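Local coordinates for chemotaxis signal transduction protein (Thermoanaerobacter tengcongensis, PDB 2QDL), which probably acts as the scaffolding protein CheW of bacterial chemotaxis, coupling chemoreceptors to the histidine kinase CheA, at residues 102-115 against 126-138. Numbering follows the deposited sequence.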
ATOM      1  N   GLU A 102       0.368   3.346  12.919  1.00 16.22           N
ATOM      2  CA  GLU A 102      -0.610   2.734  13.802  1.00 16.82           C
ATOM      3  C   GLU A 102      -1.457   1.693  13.108  1.00 16.00           C
ATOM      4  O   GLU A 102      -1.366   1.508  11.889  1.00 16.01           O
ATOM      5  CB  GLU A 102      -1.490   3.806  14.471  1.00 17.39           C
ATOM      6  CG  GLU A 102      -2.383   4.594  13.566  1.00 19.09           C
ATOM      7  CD  GLU A 102      -2.983   5.827  14.261  1.00 23.50           C
ATOM      8  OE1 GLU A 102      -3.224   5.796  15.483  1.00 23.71           O
ATOM      9  OE2 GLU A 102      -3.216   6.833  13.566  1.00 26.25           O
ATOM     10  N   VAL A 103      -2.235   0.992  13.920  1.00 15.00           N
ATOM     11  CA  VAL A 103      -3.221   0.037  13.495  1.00 14.62           C
ATOM     12  C   VAL A 103      -4.524   0.479  14.161  1.00 15.39           C
ATOM     13  O   VAL A 103      -4.672   0.405  15.383  1.00 14.94           O
ATOM     14  CB  VAL A 103      -2.880  -1.428  13.908  1.00 14.64           C
ATOM     15  CG1 VAL A 103      -3.981  -2.374  13.459  1.00 13.68           C
ATOM     16  CG2 VAL A 103      -1.544  -1.868  13.312  1.00 14.08           C
ATOM     17  N   ILE A 104      -5.456   0.968  13.350  1.00 15.22           N
ATOM     18  CA  ILE A 104      -6.702   1.486  13.894  1.00 16.76           C
ATOM     19  C   ILE A 104      -7.958   0.706  13.487  1.00 16.11           C
ATOM     20  O   ILE A 104      -8.080   0.290  12.353  1.00 15.11           O
ATOM     21  CB  ILE A 104      -6.886   3.002  13.615  1.00 17.56           C
ATOM     22  CG1 ILE A 104      -6.812   3.319  12.136  1.00 18.60           C
ATOM     23  CG2 ILE A 104      -5.841   3.814  14.399  1.00 17.77           C
ATOM     24  CD1 ILE A 104      -7.104   4.758  11.898  1.00 23.90           C
ATOM     25  N   PRO A 105      -8.890   0.530  14.447  1.00 16.22           N
ATOM     26  CA  PRO A 105     -10.190  -0.071  14.185  1.00 15.86           C
ATOM     27  C   PRO A 105     -11.128   0.974  13.622  1.00 15.73           C
ATOM     28  O   PRO A 105     -11.103   2.127  14.048  1.00 15.47           O
ATOM     29  CB  PRO A 105     -10.659  -0.490  15.577  1.00 15.88           C
ATOM     30  CG  PRO A 105     -10.074   0.585  16.486  1.00 15.95           C
ATOM     31  CD  PRO A 105      -8.736   0.937  15.865  1.00 15.31           C
ATOM     32  N   ILE A 106     -11.945   0.592  12.655  1.00 15.99           N
ATOM     33  CA  ILE A 106     -12.873   1.550  12.078  1.00 17.30           C
ATOM     34  C   ILE A 106     -14.134   0.864  11.622  1.00 17.04           C
ATOM     35  O   ILE A 106     -14.118  -0.314  11.231  1.00 17.76           O
ATOM     36  CB  ILE A 106     -12.263   2.364  10.883  1.00 17.10           C
ATOM     37  CG1 ILE A 106     -11.962   1.453   9.698  1.00 18.69           C
ATOM     38  CG2 ILE A 106     -10.988   3.089  11.312  1.00 19.54           C
ATOM     39  CD1 ILE A 106     -11.745   2.231   8.418  1.00 23.74           C
ATOM     40  N   ASP A 107     -15.223   1.613  11.632  1.00 16.86           N
ATOM     41  CA  ASP A 107     -16.467   1.140  11.017  1.00 16.74           C
ATOM     42  C   ASP A 107     -16.337   1.189   9.483  1.00 16.74           C
ATOM     43  O   ASP A 107     -16.170   2.251   8.886  1.00 16.26           O
ATOM     44  CB  ASP A 107     -17.616   2.026  11.465  1.00 16.03           C
ATOM     45  CG  ASP A 107     -18.973   1.441  11.168  1.00 17.12           C
ATOM     46  OD1 ASP A 107     -19.144   0.567  10.253  1.00 12.29           O
ATOM     47  OD2 ASP A 107     -19.890   1.887  11.896  1.00 20.28           O
ATOM     48  N   GLU A 108     -16.408   0.026   8.853  1.00 17.78           N
ATOM     49  CA  GLU A 108     -16.303  -0.070   7.406  1.00 18.46           C
ATOM     50  C   GLU A 108     -17.295   0.857   6.682  1.00 19.79           C
ATOM     51  O   GLU A 108     -17.048   1.302   5.551  1.00 19.71           O
ATOM     52  CB  GLU A 108     -16.503  -1.511   6.986  1.00 17.97           C
ATOM     53  CG  GLU A 108     -16.302  -1.744   5.513  1.00 16.12           C
ATOM     54  CD  GLU A 108     -16.922  -3.041   5.030  1.00 13.43           C
ATOM     55  OE1 GLU A 108     -16.382  -3.562   4.037  1.00 13.14           O
ATOM     56  OE2 GLU A 108     -17.925  -3.524   5.629  1.00  8.07           O
ATOM     57  N   ASN A 109     -18.384   1.184   7.373  1.00 21.44           N
ATOM     58  CA  ASN A 109     -19.467   2.030   6.844  1.00 22.95           C
ATOM     59  C   ASN A 109     -19.216   3.525   6.978  1.00 23.78           C
ATOM     60  O   ASN A 109     -20.005   4.350   6.511  1.00 24.93           O
ATOM     61  CB  ASN A 109     -20.791   1.649   7.517  1.00 22.75           C
ATOM     62  CG  ASN A 109     -21.138   0.174   7.321  1.00 22.81           C
ATOM     63  OD1 ASN A 109     -21.353  -0.275   6.183  1.00 20.58           O
ATOM     64  ND2 ASN A 109     -21.194  -0.596   8.439  1.00 21.00           N
ATOM     65  N   SER A 110     -18.108   3.872   7.607  1.00 24.22           N
ATOM     66  CA  SER A 110     -17.642   5.241   7.629  1.00 25.04           C
ATOM     67  C   SER A 110     -16.713   5.499   6.415  1.00 24.27           C
ATOM     68  O   SER A 110     -16.319   6.633   6.163  1.00 24.64           O
ATOM     69  CB  SER A 110     -16.874   5.473   8.934  1.00 25.46           C
ATOM     70  OG  SER A 110     -15.544   4.945   8.808  1.00 30.02           O
ATOM     71  N   ILE A 111     -16.358   4.446   5.675  1.00 23.25           N
ATOM     72  CA  ILE A 111     -15.498   4.586   4.503  1.00 22.61           C
ATOM     73  C   ILE A 111     -16.322   5.116   3.308  1.00 23.16           C
ATOM     74  O   ILE A 111     -17.283   4.482   2.872  1.00 22.44           O
ATOM     75  CB  ILE A 111     -14.722   3.273   4.165  1.00 22.17           C
ATOM     76  CG1 ILE A 111     -13.853   2.853   5.346  1.00 20.82           C
ATOM     77  CG2 ILE A 111     -13.825   3.454   2.939  1.00 20.89           C
ATOM     78  CD1 ILE A 111     -13.314   1.437   5.220  1.00 20.46           C
ATOM     79  N   GLU A 112     -15.945   6.297   2.820  1.00 23.51           N
ATOM     80  CA  GLU A 112     -16.646   6.960   1.724  1.00 25.07           C
ATOM     81  C   GLU A 112     -15.967   6.695   0.386  1.00 24.67           C
ATOM     82  O   GLU A 112     -14.743   6.601   0.323  1.00 22.76           O
ATOM     83  CB  GLU A 112     -16.691   8.472   1.948  1.00 25.54           C
ATOM     84  CG  GLU A 112     -17.392   8.871   3.230  1.00 31.00           C
ATOM     85  CD  GLU A 112     -17.371  10.369   3.481  1.00 38.21           C
ATOM     86  OE1 GLU A 112     -16.745  11.125   2.681  1.00 40.68           O
ATOM     87  OE2 GLU A 112     -17.992  10.790   4.494  1.00 41.89           O
ATOM     88  N   PRO A 113     -16.773   6.601  -0.699  1.00 25.30           N
ATOM     89  CA  PRO A 113     -16.207   6.443  -2.040  1.00 24.93           C
ATOM     90  C   PRO A 113     -15.436   7.714  -2.347  1.00 24.51           C
ATOM     91  O   PRO A 113     -15.820   8.770  -1.857  1.00 25.26           O
ATOM     92  CB  PRO A 113     -17.454   6.332  -2.934  1.00 26.02           C
ATOM     93  CG  PRO A 113     -18.550   7.076  -2.148  1.00 26.46           C
ATOM     94  CD  PRO A 113     -18.249   6.693  -0.723  1.00 25.46           C
ATOM     95  N   PRO A 114     -14.340   7.636  -3.130  1.00 23.89           N
ATOM     96  CA  PRO A 114     -13.644   8.891  -3.391  1.00 23.80           C
ATOM     97  C   PRO A 114     -14.454   9.800  -4.329  1.00 23.18           C
ATOM     98  O   PRO A 114     -15.211   9.292  -5.151  1.00 23.71           O
ATOM     99  CB  PRO A 114     -12.368   8.435  -4.101  1.00 23.43           C
ATOM    100  CG  PRO A 114     -12.769   7.153  -4.785  1.00 23.99           C
ATOM    101  CD  PRO A 114     -13.722   6.497  -3.836  1.00 24.28           C
ATOM    102  N   PRO A 115     -14.274  11.127  -4.227  1.00 23.04           N
ATOM    103  CA  PRO A 115     -14.851  11.952  -5.303  1.00 22.79           C
ATOM    104  C   PRO A 115     -14.095  11.626  -6.616  1.00 22.52           C
ATOM    105  O   PRO A 115     -13.062  10.957  -6.558  1.00 22.23           O
ATOM    106  CB  PRO A 115     -14.566  13.390  -4.851  1.00 22.03           C
ATOM    107  CG  PRO A 115     -13.435  13.278  -3.872  1.00 22.76           C
ATOM    108  CD  PRO A 115     -13.544  11.927  -3.221  1.00 22.38           C
ATOM    109  N   GLU A 126      -9.373   2.840  -2.903  1.00 13.85           N
ATOM    110  CA  GLU A 126     -10.522   1.968  -2.588  1.00 13.72           C
ATOM    111  C   GLU A 126     -11.645   2.791  -1.932  1.00 14.45           C
ATOM    112  O   GLU A 126     -12.824   2.674  -2.282  1.00 13.76           O
ATOM    113  CB  GLU A 126     -10.105   0.815  -1.665  1.00 13.53           C
ATOM    114  CG  GLU A 126     -11.299   0.003  -1.099  1.00 16.86           C
ATOM    115  CD  GLU A 126     -10.853  -1.159  -0.256  1.00 19.37           C
ATOM    116  OE1 GLU A 126     -10.019  -1.967  -0.743  1.00 21.24           O
ATOM    117  OE2 GLU A 126     -11.317  -1.261   0.902  1.00 18.42           O
ATOM    118  N   GLY A 127     -11.272   3.618  -0.961  1.00 13.71           N
ATOM    119  CA  GLY A 127     -12.244   4.421  -0.262  1.00 14.03           C
ATOM    120  C   GLY A 127     -11.502   5.408   0.603  1.00 15.14           C
ATOM    121  O   GLY A 127     -10.273   5.379   0.685  1.00 13.72           O
ATOM    122  N   ILE A 128     -12.259   6.291   1.240  1.00 16.05           N
ATOM    123  CA  ILE A 128     -11.667   7.302   2.094  1.00 18.66           C
ATOM    124  C   ILE A 128     -12.248   7.160   3.499  1.00 20.14           C
ATOM    125  O   ILE A 128     -13.452   7.249   3.690  1.00 18.88           O
ATOM    126  CB  ILE A 128     -11.904   8.754   1.554  1.00 18.40           C
ATOM    127  CG1 ILE A 128     -11.698   8.817   0.019  1.00 17.77           C
ATOM    128  CG2 ILE A 128     -11.119   9.774   2.416  1.00 18.26           C
ATOM    129  CD1 ILE A 128     -10.857   9.947  -0.505  1.00 18.91           C
ATOM    130  N   ALA A 129     -11.359   6.938   4.448  1.00 22.91           N
ATOM    131  CA  ALA A 129     -11.677   6.840   5.854  1.00 27.31           C
ATOM    132  C   ALA A 129     -11.230   8.126   6.545  1.00 30.40           C
ATOM    133  O   ALA A 129     -10.432   8.904   6.017  1.00 30.65           O
ATOM    134  CB  ALA A 129     -10.971   5.623   6.454  1.00 26.15           C
ATOM    135  N   LYS A 130     -11.755   8.383   7.728  1.00 35.53           N
ATOM    136  CA  LYS A 130     -11.405   9.636   8.409  1.00 39.67           C
ATOM    137  C   LYS A 130     -11.069   9.429   9.892  1.00 42.26           C
ATOM    138  O   LYS A 130     -11.925   9.019  10.694  1.00 42.96           O
ATOM    139  CB  LYS A 130     -12.495  10.700   8.183  1.00 40.03           C
ATOM    140  CG  LYS A 130     -12.829  10.978   6.678  1.00 40.58           C
ATOM    141  CD  LYS A 130     -13.417  12.366   6.475  1.00 42.17           C
ATOM    142  CE  LYS A 130     -14.455  12.691   7.583  1.00 43.49           C
ATOM    143  NZ  LYS A 130     -14.799  14.150   7.721  1.00 42.65           N
ATOM    144  N   THR A 131      -9.813   9.699  10.243  1.00 44.93           N
ATOM    145  CA  THR A 131      -9.301   9.350  11.569  1.00 47.53           C
ATOM    146  C   THR A 131      -8.615  10.515  12.255  1.00 48.65           C
ATOM    147  O   THR A 131      -7.891  11.269  11.594  1.00 49.23           O
ATOM    148  CB  THR A 131      -8.296   8.197  11.461  1.00 48.13           C
ATOM    149  OG1 THR A 131      -9.015   6.986  11.167  1.00 49.66           O
ATOM    150  CG2 THR A 131      -7.459   8.040  12.770  1.00 47.89           C
ATOM    151  N   ASP A 132      -8.795  10.617  13.583  1.00 49.62           N
ATOM    152  CA  ASP A 132      -8.481  11.833  14.324  1.00 49.94           C
ATOM    153  C   ASP A 132      -9.210  12.955  13.594  1.00 49.78           C
ATOM    154  O   ASP A 132     -10.438  12.917  13.427  1.00 49.54           O
ATOM    155  CB  ASP A 132      -6.967  12.110  14.341  1.00 50.55           C
ATOM    156  CG  ASP A 132      -6.277  11.595  15.598  1.00 52.28           C
ATOM    157  OD1 ASP A 132      -6.802  11.843  16.712  1.00 53.46           O
ATOM    158  OD2 ASP A 132      -5.196  10.965  15.463  1.00 53.00           O
ATOM    159  N   ASP A 133      -8.426  13.926  13.134  1.00 49.52           N
ATOM    160  CA  ASP A 133      -8.897  14.993  12.269  1.00 49.33           C
ATOM    161  C   ASP A 133      -8.203  14.822  10.896  1.00 48.33           C
ATOM    162  O   ASP A 133      -7.920  15.796  10.179  1.00 48.35           O
ATOM    163  CB  ASP A 133      -8.523  16.333  12.913  1.00 49.86           C
ATOM    164  CG  ASP A 133      -9.511  17.438  12.592  1.00 52.25           C
ATOM    165  OD1 ASP A 133     -10.217  17.357  11.552  1.00 54.07           O
ATOM    166  OD2 ASP A 133      -9.564  18.404  13.392  1.00 55.18           O
ATOM    167  N   LYS A 134      -7.959  13.558  10.547  1.00 46.64           N
ATOM    168  CA  LYS A 134      -7.170  13.178   9.378  1.00 44.79           C
ATOM    169  C   LYS A 134      -8.029  12.506   8.303  1.00 43.12           C
ATOM    170  O   LYS A 134      -9.076  11.894   8.601  1.00 43.22           O
ATOM    171  CB  LYS A 134      -6.056  12.198   9.796  1.00 44.94           C
ATOM    172  CG  LYS A 134      -5.077  12.717  10.852  1.00 46.01           C
ATOM    173  CD  LYS A 134      -3.967  13.583  10.253  1.00 45.68           C
ATOM    174  CE  LYS A 134      -2.851  13.788  11.255  1.00 45.76           C
ATOM    175  NZ  LYS A 134      -3.203  14.853  12.232  1.00 46.11           N
ATOM    176  N   MET A 135      -7.576  12.630   7.056  1.00 40.53           N
ATOM    177  CA  MET A 135      -8.123  11.854   5.943  1.00 37.60           C
ATOM    178  C   MET A 135      -7.192  10.676   5.707  1.00 34.35           C
ATOM    179  O   MET A 135      -5.956  10.840   5.652  1.00 34.98           O
ATOM    180  CB  MET A 135      -8.248  12.715   4.682  1.00 38.64           C
ATOM    181  CG  MET A 135      -8.363  11.912   3.380  1.00 41.01           C
ATOM    182  SD  MET A 135      -8.524  12.896   1.874  1.00 48.56           S
ATOM    183  CE  MET A 135     -10.222  13.534   2.018  1.00 47.00           C
ATOM    184  N   ILE A 136      -7.761   9.480   5.626  1.00 29.82           N
ATOM    185  CA  ILE A 136      -6.960   8.329   5.264  1.00 25.20           C
ATOM    186  C   ILE A 136      -7.531   7.680   4.018  1.00 22.25           C
ATOM    187  O   ILE A 136      -8.601   7.105   4.050  1.00 21.60           O
ATOM    188  CB  ILE A 136      -6.851   7.286   6.379  1.00 25.51           C
ATOM    189  CG1 ILE A 136      -6.567   7.952   7.724  1.00 25.56           C
ATOM    190  CG2 ILE A 136      -5.752   6.255   6.022  1.00 23.69           C
ATOM    191  CD1 ILE A 136      -6.458   6.973   8.857  1.00 26.62           C
ATOM    192  N   ILE A 137      -6.764   7.743   2.940  1.00 19.30           N
ATOM    193  CA  ILE A 137      -7.081   7.042   1.716  1.00 16.47           C
ATOM    194  C   ILE A 137      -6.660   5.611   1.855  1.00 14.44           C
ATOM    195  O   ILE A 137      -5.507   5.324   2.147  1.00 14.67           O
ATOM    196  CB  ILE A 137      -6.395   7.680   0.479  1.00 16.62           C
ATOM    197  CG1 ILE A 137      -7.144   8.958   0.106  1.00 17.35           C
ATOM    198  CG2 ILE A 137      -6.350   6.694  -0.694  1.00 13.77           C
ATOM    199  CD1 ILE A 137      -6.384   9.882  -0.722  1.00 18.73           C
ATOM    200  N   ILE A 138      -7.628   4.719   1.665  1.00 12.08           N
ATOM    201  CA  ILE A 138      -7.384   3.316   1.623  1.00 10.79           C
ATOM    202  C   ILE A 138      -7.010   3.003   0.181  1.00 11.62           C
ATOM    203  O   ILE A 138      -7.797   3.249  -0.770  1.00 11.45           O
ATOM    204  CB  ILE A 138      -8.619   2.487   2.106  1.00 10.98           C
ATOM    205  CG1 ILE A 138      -8.956   2.852   3.554  1.00 10.18           C
ATOM    206  CG2 ILE A 138      -8.307   0.997   1.981  1.00  9.76           C
ATOM    207  CD1 ILE A 138     -10.176   2.174   4.052  1.00 16.82           C
TER
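Ile-111 lies over the hairpin formed by strands 127-131 and 134-138, and its branches divide the work. Its CG2, anti to the backbone N (CG1 at chi1 -59°), comes down on the backbone of Gly-127, 3.7 Å from that residue's CA. The other branch runs over Ala-129 and crosses the side chain of Ile-138 at about a right angle, its CD1 meeting Ile-138 CD1 at 3.4 Å, tighter than usual for two methyls. A beta-carbon at Gly-127 would collide with Ile-111 CG2, so the bare backbone there is what admits this branch. A serine in place of Ile-111 would probably open a gap above Ala-129 and leave Ile-138 CD1 without this apolar partner.

Beside it, Glu-112 and Ile-128 form a single antiparallel bridge, a hydrogen-bonded pair. Ile-128 N gives a 2.7 Å bond to Glu-112 O, and Glu-112 N reaches Ile-128 O at 2.8 Å, straighter at hydrogen (165°). Beyond the bridge, the CG1-CD1 arm of Ile-128 lies against Pro-114, with CG1 3.9 Å from Pro-114 CA.

At the other end, strand 102-106 crosses strand 127-131 at 104°. Ile-104 and Thr-131 meet tip to tip, Ile-104 CD1 lying against both branches of Thr-131: OG1 at 3.0 Å, not a hydrogen bond, and CG2 at 3.4 Å, closer than usual; the same methyl touches Ile-136 CD1. Ile-106 CD1 reaches Ala-129 CB at 4.0 Å, and strand 12-19 continues this apolar layer through Ile-14 and Val-16.

The steep crossing and largely aliphatic interior are consistent with closing one of the two CheW-fold barrels, that of strands 12-19, 22-27, 91-106, 125-131 and 134-139: mostly methyl packing, plus the Thr-131 hydroxyl, joins the crossing strands, while two backbone bonds fix the register of the chain leaving strand 102-106.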